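Local coordinates for beta-agarase AgaA (Microbulbifer thermotolerans, PDB 3WZ1), which hydrolyses the beta-1,4-galactosidic linkages of agarose as an endo-acting enzyme, giving mainly neoagarotetraose, through the GH16 catalytic domain of a longer protein that forms this chain, at residues Asp6-Pro11 and Val266-Phe271; Glu105-Leu110 and Asp184-Val189; Asp118-Ser123 and Ile235-Asp240. All coordinates share one frame; numbering follows the deposited sequence.

Interaction 1 (Asp6-Pro11 and Val266-Phe271); sequences DGVPVP and VDWVRF. With NA (sodium ion), chain B.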
loop_
_atom_site.group_PDB
_atom_site.type_symbol
_atom_site.label_atom_id
_atom_site.label_comp_id
_atom_site.label_asym_id
_atom_site.label_seq_id
_atom_site.Cartn_x
_atom_site.Cartn_y
_atom_site.Cartn_z
ATOM N N ASP A 6 -13.113 -13.616 -7.378
ATOM C CA ASP A 6 -13.665 -14.337 -8.535
ATOM C C ASP A 6 -14.730 -13.475 -9.193
ATOM O O ASP A 6 -15.655 -12.977 -8.533
ATOM C CB ASP A 6 -14.283 -15.686 -8.134
ATOM C CG ASP A 6 -13.241 -16.797 -7.886
ATOM O OD1 ASP A 6 -12.019 -16.664 -8.161
ATOM O OD2 ASP A 6 -13.666 -17.863 -7.379
ATOM N N GLY A 7 -14.587 -13.295 -10.500
ATOM C CA GLY A 7 -15.516 -12.478 -11.274
ATOM C C GLY A 7 -15.195 -11.012 -11.314
ATOM O O GLY A 7 -15.855 -10.260 -12.039
ATOM N N VAL A 8 -14.199 -10.572 -10.546
ATOM C CA VAL A 8 -13.819 -9.157 -10.528
ATOM C C VAL A 8 -12.707 -8.955 -11.553
ATOM O O VAL A 8 -11.573 -9.398 -11.357
ATOM C CB VAL A 8 -13.389 -8.687 -9.107
ATOM C CG1 VAL A 8 -13.044 -7.209 -9.084
ATOM C CG2 VAL A 8 -14.462 -9.053 -8.082
ATOM N N PRO A 9 -13.021 -8.271 -12.653
ATOM C CA PRO A 9 -12.014 -8.258 -13.724
ATOM C C PRO A 9 -10.765 -7.450 -13.380
ATOM O O PRO A 9 -10.790 -6.573 -12.530
ATOM C CB PRO A 9 -12.732 -7.610 -14.910
ATOM C CG PRO A 9 -14.054 -7.159 -14.427
ATOM C CD PRO A 9 -14.296 -7.636 -13.044
ATOM N N VAL A 10 -9.684 -7.763 -14.091
ATOM C CA VAL A 10 -8.492 -6.917 -14.102
ATOM C C VAL A 10 -8.701 -5.827 -15.166
ATOM O O VAL A 10 -8.946 -6.139 -16.323
ATOM C CB VAL A 10 -7.236 -7.761 -14.415
ATOM C CG1 VAL A 10 -6.009 -6.883 -14.566
ATOM C CG2 VAL A 10 -6.996 -8.805 -13.333
ATOM N N PRO A 11 -8.630 -4.540 -14.781
ATOM C CA PRO A 11 -9.004 -3.463 -15.707
ATOM C C PRO A 11 -7.913 -3.051 -16.703
ATOM O O PRO A 11 -8.198 -2.376 -17.687
ATOM C CB PRO A 11 -9.351 -2.316 -14.769
ATOM C CG PRO A 11 -8.479 -2.549 -13.564
ATOM C CD PRO A 11 -8.386 -4.034 -13.414
ATOM N N VAL A 266 -7.751 -5.428 5.039
ATOM C CA VAL A 266 -7.487 -5.795 3.647
ATOM C C VAL A 266 -8.207 -7.096 3.345
ATOM O O VAL A 266 -7.897 -8.136 3.909
ATOM C CB VAL A 266 -5.968 -5.880 3.397
ATOM C CG1 VAL A 266 -5.674 -6.381 1.979
ATOM C CG2 VAL A 266 -5.333 -4.522 3.645
ATOM N N ASP A 267 -9.193 -7.027 2.451
ATOM C CA ASP A 267 -9.930 -8.211 2.000
ATOM C C ASP A 267 -9.059 -9.105 1.126
ATOM O O ASP A 267 -9.100 -10.339 1.226
ATOM C CB ASP A 267 -11.200 -7.791 1.233
ATOM C CG ASP A 267 -12.167 -8.931 1.027
ATOM O OD1 ASP A 267 -12.187 -9.897 1.815
ATOM O OD2 ASP A 267 -12.939 -8.857 0.041
ATOM N N TRP A 268 -8.274 -8.490 0.241
ATOM C CA TRP A 268 -7.376 -9.253 -0.633
ATOM C C TRP A 268 -6.247 -8.401 -1.165
ATOM O O TRP A 268 -6.371 -7.177 -1.290
ATOM C CB TRP A 268 -8.124 -9.908 -1.821
ATOM C CG TRP A 268 -8.523 -8.998 -3.025
ATOM C CD1 TRP A 268 -7.698 -8.267 -3.875
ATOM C CD2 TRP A 268 -9.835 -8.845 -3.551
ATOM N NE1 TRP A 268 -8.438 -7.650 -4.850
ATOM C CE2 TRP A 268 -9.758 -7.993 -4.656
ATOM C CE3 TRP A 268 -11.089 -9.329 -3.150
ATOM C CZ2 TRP A 268 -10.872 -7.630 -5.378
ATOM C CZ3 TRP A 268 -12.170 -8.988 -3.865
ATOM C CH2 TRP A 268 -12.071 -8.130 -4.973
ATOM N N VAL A 269 -5.153 -9.080 -1.479
ATOM C CA VAL A 269 -4.141 -8.553 -2.396
ATOM C C VAL A 269 -3.999 -9.582 -3.513
ATOM O O VAL A 269 -3.964 -10.781 -3.260
ATOM C CB VAL A 269 -2.796 -8.238 -1.715
ATOM C CG1 VAL A 269 -2.959 -7.125 -0.677
ATOM C CG2 VAL A 269 -2.160 -9.473 -1.072
ATOM N N ARG A 270 -3.953 -9.106 -4.756
ATOM C CA ARG A 270 -3.803 -10.003 -5.876
ATOM C C ARG A 270 -2.893 -9.369 -6.907
ATOM O O ARG A 270 -2.800 -8.127 -7.035
ATOM C CB ARG A 270 -5.161 -10.393 -6.465
ATOM C CG ARG A 270 -5.931 -9.288 -7.164
ATOM C CD ARG A 270 -7.290 -9.787 -7.678
ATOM N NE ARG A 270 -8.006 -8.730 -8.378
ATOM C CZ ARG A 270 -8.962 -8.905 -9.297
ATOM N NH1 ARG A 270 -9.291 -10.124 -9.718
ATOM N NH2 ARG A 270 -9.569 -7.833 -9.800
ATOM N N PHE A 271 -2.244 -10.240 -7.659
ATOM C CA PHE A 271 -1.208 -9.840 -8.577
ATOM C C PHE A 271 -1.357 -10.674 -9.825
ATOM O O PHE A 271 -1.563 -11.887 -9.718
ATOM C CB PHE A 271 0.172 -10.082 -7.945
ATOM C CG PHE A 271 0.298 -9.559 -6.544
ATOM C CD1 PHE A 271 -0.071 -10.338 -5.475
ATOM C CD2 PHE A 271 0.774 -8.282 -6.302
ATOM C CE1 PHE A 271 0.012 -9.847 -4.175
ATOM C CE2 PHE A 271 0.867 -7.794 -5.009
ATOM C CZ PHE A 271 0.491 -8.574 -3.961
HETATM NA NA NA B . -10.728 -11.799 1.969
#

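Interaction 2 (Glu105-Leu110 and Asp184-Val189); sequences EARAKL and DAFHRV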
loop_
_atom_site.group_PDB
_atom_site.type_symbol
_atom_site.label_atom_id
_atom_site.label_comp_id
_atom_site.label_asym_id
_atom_site.label_seq_id
_atom_site.Cartn_x
_atom_site.Cartn_y
_atom_site.Cartn_z
ATOM N N GLU A 105 -2.976 -5.246 -6.969
ATOM C CA GLU A 105 -4.240 -4.663 -6.509
ATOM C C GLU A 105 -4.603 -5.115 -5.116
ATOM O O GLU A 105 -4.423 -6.288 -4.773
ATOM C CB GLU A 105 -5.345 -5.052 -7.485
ATOM C CG GLU A 105 -6.681 -4.358 -7.250
ATOM C CD GLU A 105 -7.773 -5.059 -8.011
ATOM O OE1 GLU A 105 -8.257 -6.104 -7.507
ATOM O OE2 GLU A 105 -8.138 -4.535 -9.045
ATOM N N ALA A 106 -5.141 -4.197 -4.313
ATOM C CA ALA A 106 -5.708 -4.553 -3.018
ATOM C C ALA A 106 -7.148 -4.099 -2.941
ATOM O O ALA A 106 -7.501 -3.070 -3.499
ATOM C CB ALA A 106 -4.948 -3.904 -1.884
ATOM N N ARG A 107 -7.960 -4.874 -2.223
ATOM C CA ARG A 107 -9.288 -4.427 -1.831
ATOM C C ARG A 107 -9.247 -4.223 -0.328
ATOM O O ARG A 107 -8.921 -5.145 0.428
ATOM C CB ARG A 107 -10.362 -5.450 -2.216
ATOM C CG ARG A 107 -11.772 -5.054 -1.767
ATOM C CD ARG A 107 -12.842 -6.001 -2.270
ATOM N NE ARG A 107 -14.160 -5.394 -2.059
ATOM C CZ ARG A 107 -15.039 -5.752 -1.119
ATOM N NH1 ARG A 107 -14.805 -6.741 -0.272
ATOM N NH2 ARG A 107 -16.189 -5.108 -1.039
ATOM N N ALA A 108 -9.513 -2.992 0.094
ATOM C CA ALA A 108 -9.188 -2.594 1.478
ATOM C C ALA A 108 -10.054 -1.472 1.987
ATOM O O ALA A 108 -10.637 -0.729 1.200
ATOM C CB ALA A 108 -7.723 -2.198 1.589
ATOM N N LYS A 109 -10.144 -1.391 3.320
ATOM C CA LYS A 109 -10.892 -0.338 4.021
ATOM C C LYS A 109 -9.911 0.381 4.919
ATOM O O LYS A 109 -9.429 -0.193 5.892
ATOM C CB LYS A 109 -12.033 -0.945 4.836
ATOM C CG LYS A 109 -12.969 0.091 5.457
ATOM C CD LYS A 109 -14.131 -0.596 6.135
ATOM C CE LYS A 109 -15.054 0.399 6.821
ATOM N NZ LYS A 109 -15.942 -0.341 7.759
ATOM N N LEU A 110 -9.616 1.628 4.587
ATOM C CA LEU A 110 -8.676 2.444 5.366
ATOM C C LEU A 110 -9.086 2.513 6.830
ATOM O O LEU A 110 -10.277 2.523 7.151
ATOM C CB LEU A 110 -8.633 3.883 4.870
ATOM C CG LEU A 110 -8.536 4.143 3.369
ATOM C CD1 LEU A 110 -8.426 5.637 3.099
ATOM C CD2 LEU A 110 -7.389 3.366 2.733
ATOM N N ASP A 184 -15.001 4.695 4.351
ATOM C CA ASP A 184 -16.329 4.190 4.679
ATOM C C ASP A 184 -16.684 2.813 4.124
ATOM O O ASP A 184 -17.719 2.256 4.498
ATOM C CB ASP A 184 -17.395 5.182 4.214
ATOM C CG ASP A 184 -17.442 6.439 5.057
ATOM O OD1 ASP A 184 -16.887 6.448 6.166
ATOM O OD2 ASP A 184 -18.064 7.424 4.591
ATOM N N ALA A 185 -15.869 2.267 3.226
ATOM C CA ALA A 185 -16.163 0.988 2.595
ATOM C C ALA A 185 -14.900 0.372 2.071
ATOM O O ALA A 185 -13.867 1.038 2.001
ATOM C CB ALA A 185 -17.156 1.167 1.443
ATOM N N PHE A 186 -14.972 -0.901 1.703
ATOM C CA PHE A 186 -13.888 -1.516 0.940
ATOM C C PHE A 186 -13.859 -0.982 -0.497
ATOM O O PHE A 186 -14.890 -0.893 -1.152
ATOM C CB PHE A 186 -13.990 -3.031 0.948
ATOM C CG PHE A 186 -13.637 -3.632 2.263
ATOM C CD1 PHE A 186 -14.571 -3.695 3.280
ATOM C CD2 PHE A 186 -12.364 -4.103 2.500
ATOM C CE1 PHE A 186 -14.240 -4.247 4.505
ATOM C CE2 PHE A 186 -12.022 -4.650 3.726
ATOM C CZ PHE A 186 -12.966 -4.711 4.735
ATOM N N HIS A 187 -12.673 -0.629 -0.960
ATOM C CA HIS A 187 -12.470 -0.185 -2.345
ATOM C C HIS A 187 -11.304 -0.944 -2.905
ATOM O O HIS A 187 -10.442 -1.423 -2.144
ATOM C CB HIS A 187 -12.153 1.302 -2.394
ATOM C CG HIS A 187 -13.324 2.151 -2.044
ATOM N ND1 HIS A 187 -14.248 2.559 -2.984
ATOM C CD2 HIS A 187 -13.755 2.629 -0.851
ATOM C CE1 HIS A 187 -15.192 3.259 -2.384
ATOM N NE2 HIS A 187 -14.909 3.331 -1.094
ATOM N N ARG A 188 -11.241 -1.061 -4.225
ATOM C CA ARG A 188 -10.097 -1.744 -4.789
ATOM C C ARG A 188 -9.231 -0.754 -5.516
ATOM O O ARG A 188 -9.731 0.113 -6.238
ATOM C CB ARG A 188 -10.481 -2.970 -5.610
ATOM C CG ARG A 188 -11.137 -2.719 -6.904
ATOM C CD ARG A 188 -11.346 -4.071 -7.587
ATOM N NE ARG A 188 -12.157 -3.919 -8.779
ATOM C CZ ARG A 188 -11.809 -4.231 -10.025
ATOM N NH1 ARG A 188 -10.605 -4.700 -10.323
ATOM N NH2 ARG A 188 -12.715 -4.084 -10.990
ATOM N N VAL A 189 -7.939 -0.822 -5.258
ATOM C CA VAL A 189 -7.001 0.105 -5.855
ATOM C C VAL A 189 -5.885 -0.742 -6.430
ATOM O O VAL A 189 -5.328 -1.596 -5.748
ATOM C CB VAL A 189 -6.455 1.124 -4.839
ATOM C CG1 VAL A 189 -5.588 2.148 -5.520
ATOM C CG2 VAL A 189 -7.615 1.804 -4.130
HETATM O O HOH W 1 -14.310 -2.968 -3.280
HETATM O O HOH W 2 -17.223 -2.671 -1.930
#

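Interaction 3 (Asp118-Ser123 and Ile235-Asp240); sequences DFWFLS and IINMED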
loop_
_atom_site.group_PDB
_atom_site.type_symbol
_atom_site.label_atom_id
_atom_site.label_comp_id
_atom_site.label_asym_id
_atom_site.label_seq_id
_atom_site.Cartn_x
_atom_site.Cartn_y
_atom_site.Cartn_z
ATOM N N ASP A 118 -1.575 1.775 4.047
ATOM C CA ASP A 118 -0.697 1.575 2.883
ATOM C C ASP A 118 -0.748 0.176 2.274
ATOM O O ASP A 118 -0.804 -0.833 2.987
ATOM C CB ASP A 118 0.766 1.856 3.238
ATOM C CG ASP A 118 0.987 3.233 3.831
ATOM O OD1 ASP A 118 0.394 4.203 3.304
ATOM O OD2 ASP A 118 1.804 3.358 4.802
ATOM N N PHE A 119 -0.668 0.144 0.943
ATOM C CA PHE A 119 -0.387 -1.062 0.148
ATOM C C PHE A 119 0.608 -0.580 -0.875
ATOM O O PHE A 119 0.285 0.257 -1.730
ATOM C CB PHE A 119 -1.650 -1.614 -0.504
ATOM C CG PHE A 119 -1.404 -2.717 -1.512
ATOM C CD1 PHE A 119 -0.717 -3.877 -1.173
ATOM C CD2 PHE A 119 -1.910 -2.583 -2.807
ATOM C CE1 PHE A 119 -0.549 -4.902 -2.126
ATOM C CE2 PHE A 119 -1.732 -3.592 -3.747
ATOM C CZ PHE A 119 -1.073 -4.746 -3.402
ATOM N N TRP A 120 1.853 -1.032 -0.734
ATOM C CA TRP A 120 2.935 -0.399 -1.475
ATOM C C TRP A 120 4.084 -1.376 -1.717
ATOM O O TRP A 120 4.052 -2.513 -1.260
ATOM C CB TRP A 120 3.407 0.858 -0.749
ATOM C CG TRP A 120 4.011 0.633 0.592
ATOM C CD1 TRP A 120 3.398 0.137 1.705
ATOM C CD2 TRP A 120 5.351 0.958 0.987
ATOM N NE1 TRP A 120 4.263 0.139 2.762
ATOM C CE2 TRP A 120 5.478 0.621 2.347
ATOM C CE3 TRP A 120 6.442 1.494 0.322
ATOM C CZ2 TRP A 120 6.665 0.810 3.062
ATOM C CZ3 TRP A 120 7.627 1.665 1.020
ATOM C CH2 TRP A 120 7.727 1.327 2.380
ATOM N N PHE A 121 5.070 -0.887 -2.472
ATOM C CA PHE A 121 6.136 -1.699 -3.033
ATOM C C PHE A 121 7.459 -1.005 -2.907
ATOM O O PHE A 121 7.550 0.181 -3.137
ATOM C CB PHE A 121 5.806 -1.998 -4.513
ATOM C CG PHE A 121 4.576 -2.823 -4.634
ATOM C CD1 PHE A 121 4.664 -4.216 -4.620
ATOM C CD2 PHE A 121 3.334 -2.226 -4.570
ATOM C CE1 PHE A 121 3.511 -4.996 -4.592
ATOM C CE2 PHE A 121 2.188 -2.999 -4.525
ATOM C CZ PHE A 121 2.285 -4.373 -4.539
ATOM N N LEU A 122 8.473 -1.755 -2.510
ATOM C CA LEU A 122 9.808 -1.187 -2.302
ATOM C C LEU A 122 10.890 -2.170 -2.691
ATOM O O LEU A 122 10.805 -3.349 -2.372
ATOM C CB LEU A 122 9.984 -0.795 -0.822
ATOM C CG LEU A 122 11.230 -0.002 -0.440
ATOM C CD1 LEU A 122 11.245 1.362 -1.114
ATOM C CD2 LEU A 122 11.288 0.130 1.071
ATOM N N SER A 123 11.914 -1.669 -3.375
ATOM C CA SER A 123 13.074 -2.484 -3.731
ATOM C C SER A 123 13.904 -2.816 -2.499
ATOM O O SER A 123 13.864 -2.096 -1.502
ATOM C CB SER A 123 13.926 -1.780 -4.805
ATOM O OG SER A 123 14.470 -0.571 -4.315
ATOM N N ILE A 235 4.222 -4.623 0.494
ATOM C CA ILE A 235 4.152 -4.259 1.898
ATOM C C ILE A 235 2.753 -3.749 2.188
ATOM O O ILE A 235 2.196 -2.929 1.448
ATOM C CB ILE A 235 5.197 -3.168 2.248
ATOM C CG1 ILE A 235 6.604 -3.599 1.778
ATOM C CG2 ILE A 235 5.175 -2.856 3.727
ATOM C CD1 ILE A 235 7.630 -2.482 1.842
ATOM N N ILE A 236 2.197 -4.245 3.283
ATOM C CA ILE A 236 0.892 -3.786 3.761
ATOM C C ILE A 236 1.140 -3.297 5.170
ATOM O O ILE A 236 1.574 -4.066 6.022
ATOM C CB ILE A 236 -0.159 -4.897 3.755
ATOM C CG1 ILE A 236 -0.296 -5.526 2.355
ATOM C CG2 ILE A 236 -1.499 -4.315 4.226
ATOM C CD1 ILE A 236 -0.928 -6.905 2.376
ATOM N N ASN A 237 0.894 -2.023 5.435
ATOM C CA ASN A 237 1.156 -1.505 6.758
ATOM C C ASN A 237 0.263 -0.336 7.089
ATOM O O ASN A 237 -0.538 0.094 6.247
ATOM C CB ASN A 237 2.650 -1.153 6.926
ATOM C CG ASN A 237 3.053 0.141 6.248
ATOM O OD1 ASN A 237 2.223 1.018 5.999
ATOM N ND2 ASN A 237 4.337 0.287 5.966
ATOM N N MET A 238 0.393 0.172 8.315
ATOM C CA MET A 238 0.116 1.578 8.569
ATOM C C MET A 238 1.419 2.260 8.921
ATOM O O MET A 238 2.374 1.623 9.359
ATOM C CB MET A 238 -0.888 1.819 9.685
ATOM C CG MET A 238 -2.341 1.658 9.262
ATOM S SD MET A 238 -3.532 2.232 10.475
ATOM C CE MET A 238 -3.601 0.869 11.594
ATOM N N GLU A 239 1.435 3.570 8.717
ATOM C CA GLU A 239 2.576 4.420 9.073
ATOM C C GLU A 239 2.113 5.700 9.737
ATOM O O GLU A 239 1.167 6.357 9.278
ATOM C CB GLU A 239 3.392 4.785 7.842
ATOM C CG GLU A 239 4.146 3.607 7.242
ATOM C CD GLU A 239 4.871 3.931 5.947
ATOM O OE1 GLU A 239 4.941 5.134 5.567
ATOM O OE2 GLU A 239 5.365 2.967 5.296
ATOM N N ASP A 240 2.829 6.086 10.781
ATOM C CA ASP A 240 2.822 7.460 11.259
ATOM C C ASP A 240 3.977 8.100 10.499
ATOM O O ASP A 240 5.142 7.748 10.732
ATOM C CB ASP A 240 3.035 7.509 12.770
ATOM C CG ASP A 240 3.120 8.908 13.288
ATOM O OD1 ASP A 240 2.055 9.492 13.631
ATOM O OD2 ASP A 240 4.245 9.443 13.288
#

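Interaction 1 (Asp6-Pro11 and Val266-Phe271)
V8, P9 and V10 of the irregular N-terminal segment D6-P11 meet two side chains, W268 and R270, of the strand that follows the corner at D267. V8 points its side chain toward that strand. Its CG1, anti to the backbone N (chi1 -178°), lies 3.6 Å from R270 NH2, while the other methyl, CG2, approaches the indole obliquely, 4.0 Å from W268 CH2. The carbonyl of V8 is the main polar link: the guanidinium of R270 meets it end-on, NH1 to V8 O at 2.9 Å and NH2 to the same V8 O at 3.0 Å. NH1 lies in the carbonyl plane, whereas NH2 stands 59° out of it; V8 O itself lies close to the guanidinium plane. One residue on, P9 adds its carbonyl, with a weak bond from R270 NH2 to P9 O at 3.2 Å. V10 then sets its CG2 over one face of the guanidinium, toward the rim of the group. Beyond the contact, R270 NE makes a salt bridge to E105, which also accepts from W268 NE1, and R270 NH1 bonds Y272. D267, at the corner, binds a sodium ion through its backbone O at 2.3 Å and through OD1 at 2.4 Å; D4, D28 and G72 complete the site. A classic beta bulge at D267 and W268 lies opposite R107. With an extended chain from CG to NE, R270 reaches the carbonyl of V8 and, weakly, that of P9 in a segment that has no regular structure, and E105 probably offsets its charge. The N-terminal loop is thus fastened to the jelly roll through backbone acceptors, with valine methyls flanking the polar grip.

Interaction 2 (Glu105-Leu110 and Asp184-Val189)
K109 CB sits over one face of the F186 ring in a CH-pi contact, 3.7 Å from the centroid and almost on the ring normal; R107 O lies near the ring edge, and K73 makes a cation-pi contact with F186. R107 CG is anti to the backbone N (chi1 177°), and the extended chain beyond it carries the guanidinium to F186 CB, which lies over the centre of one face, 3.6 Å from R107 CZ. The guanidinium is turned 25° from the phenyl plane. At its edge water 2 accepts from R107 NH2 and donates to F186 O; water 1 accepts from R107 NE and returns a weak bond to F186 O. The third nitrogen, NH1, makes a salt bridge with D267. At the other end E105 OE2 accepts R188 NH1 at 2.8 Å in a salt bridge, on its syn side, although the carboxylate and guanidinium planes are 78° apart. Between these groups the strands run antiparallel, A106 exchanging two hydrogen bonds with V189 and A108 two with H187, while R107 and R188 face each other as a non-hydrogen-bonded pair. E105 OE2 also accepts from Y103, and R188 NH1 reaches P9 O as well. This face of the jelly-roll sheet therefore carries a charge network in which E105 probably balances two arginines, R188 and R270, and D267 offsets R107.

Interaction 3 (Asp118-Ser123 and Ile235-Asp240)
W120 and I235 make the closest apolar match: I235 CB lies over the five-membered ring of the indole, 3.8 Å from its centroid, and I235 CD1 approaches the six-membered part, 3.6 Å from W120 CZ2. W120 CG lies between the backbone N and the carbonyl carbon (chi1 64°), which brings the indole over I235. L122 CB touches the same CD1. E239 sets its carboxylate nearly perpendicular to the indole, OE2 3.4 Å from W120 CZ2, and a second acid lies close, D118 OD2 being 3.6 Å from E239 OE2. On the opposite face of the sheet I236 CG1 lies at the ring edge of F119, 3.9 Å from F119 CD1. Paired backbone bonds hold this register, D118 with N237 and W120 with I235, the shortest being I235 N to W120 O at 2.7 Å. E239 OE1 is held in turn by Q241. The W120 side chain also packs on E129, the predicted nucleophile, and D118 on E134, the predicted proton donor, consistent with this face lining the active site. Strand 116-123 lies between strands 128-135 and 232-239, while F119 and I236 pack against V269 of strand 264-276 in the sandwich interior.

Overall arrangement
Segment 6-11 comes first in the chain, and interaction 1 closes it against strand 264-276 near the C-terminal end, a loop of 254 residues that encloses both other contacts. Within it, interaction 2 pairs strand 102-109 with strand 187-195, and interaction 3 pairs the next strand, 116-123, with strand 232-239, so these two cross along the sequence. Interactions 1 and 2 share a sheet, strands 264-276 and 102-109 being neighbours, and are joined by charged side chains. Interaction 3 meets them through apolar packing, A106 with F119 and F121 with F271, joining the D267 sodium region to the strand that neighbours 128-135, which carries the predicted catalytic residues.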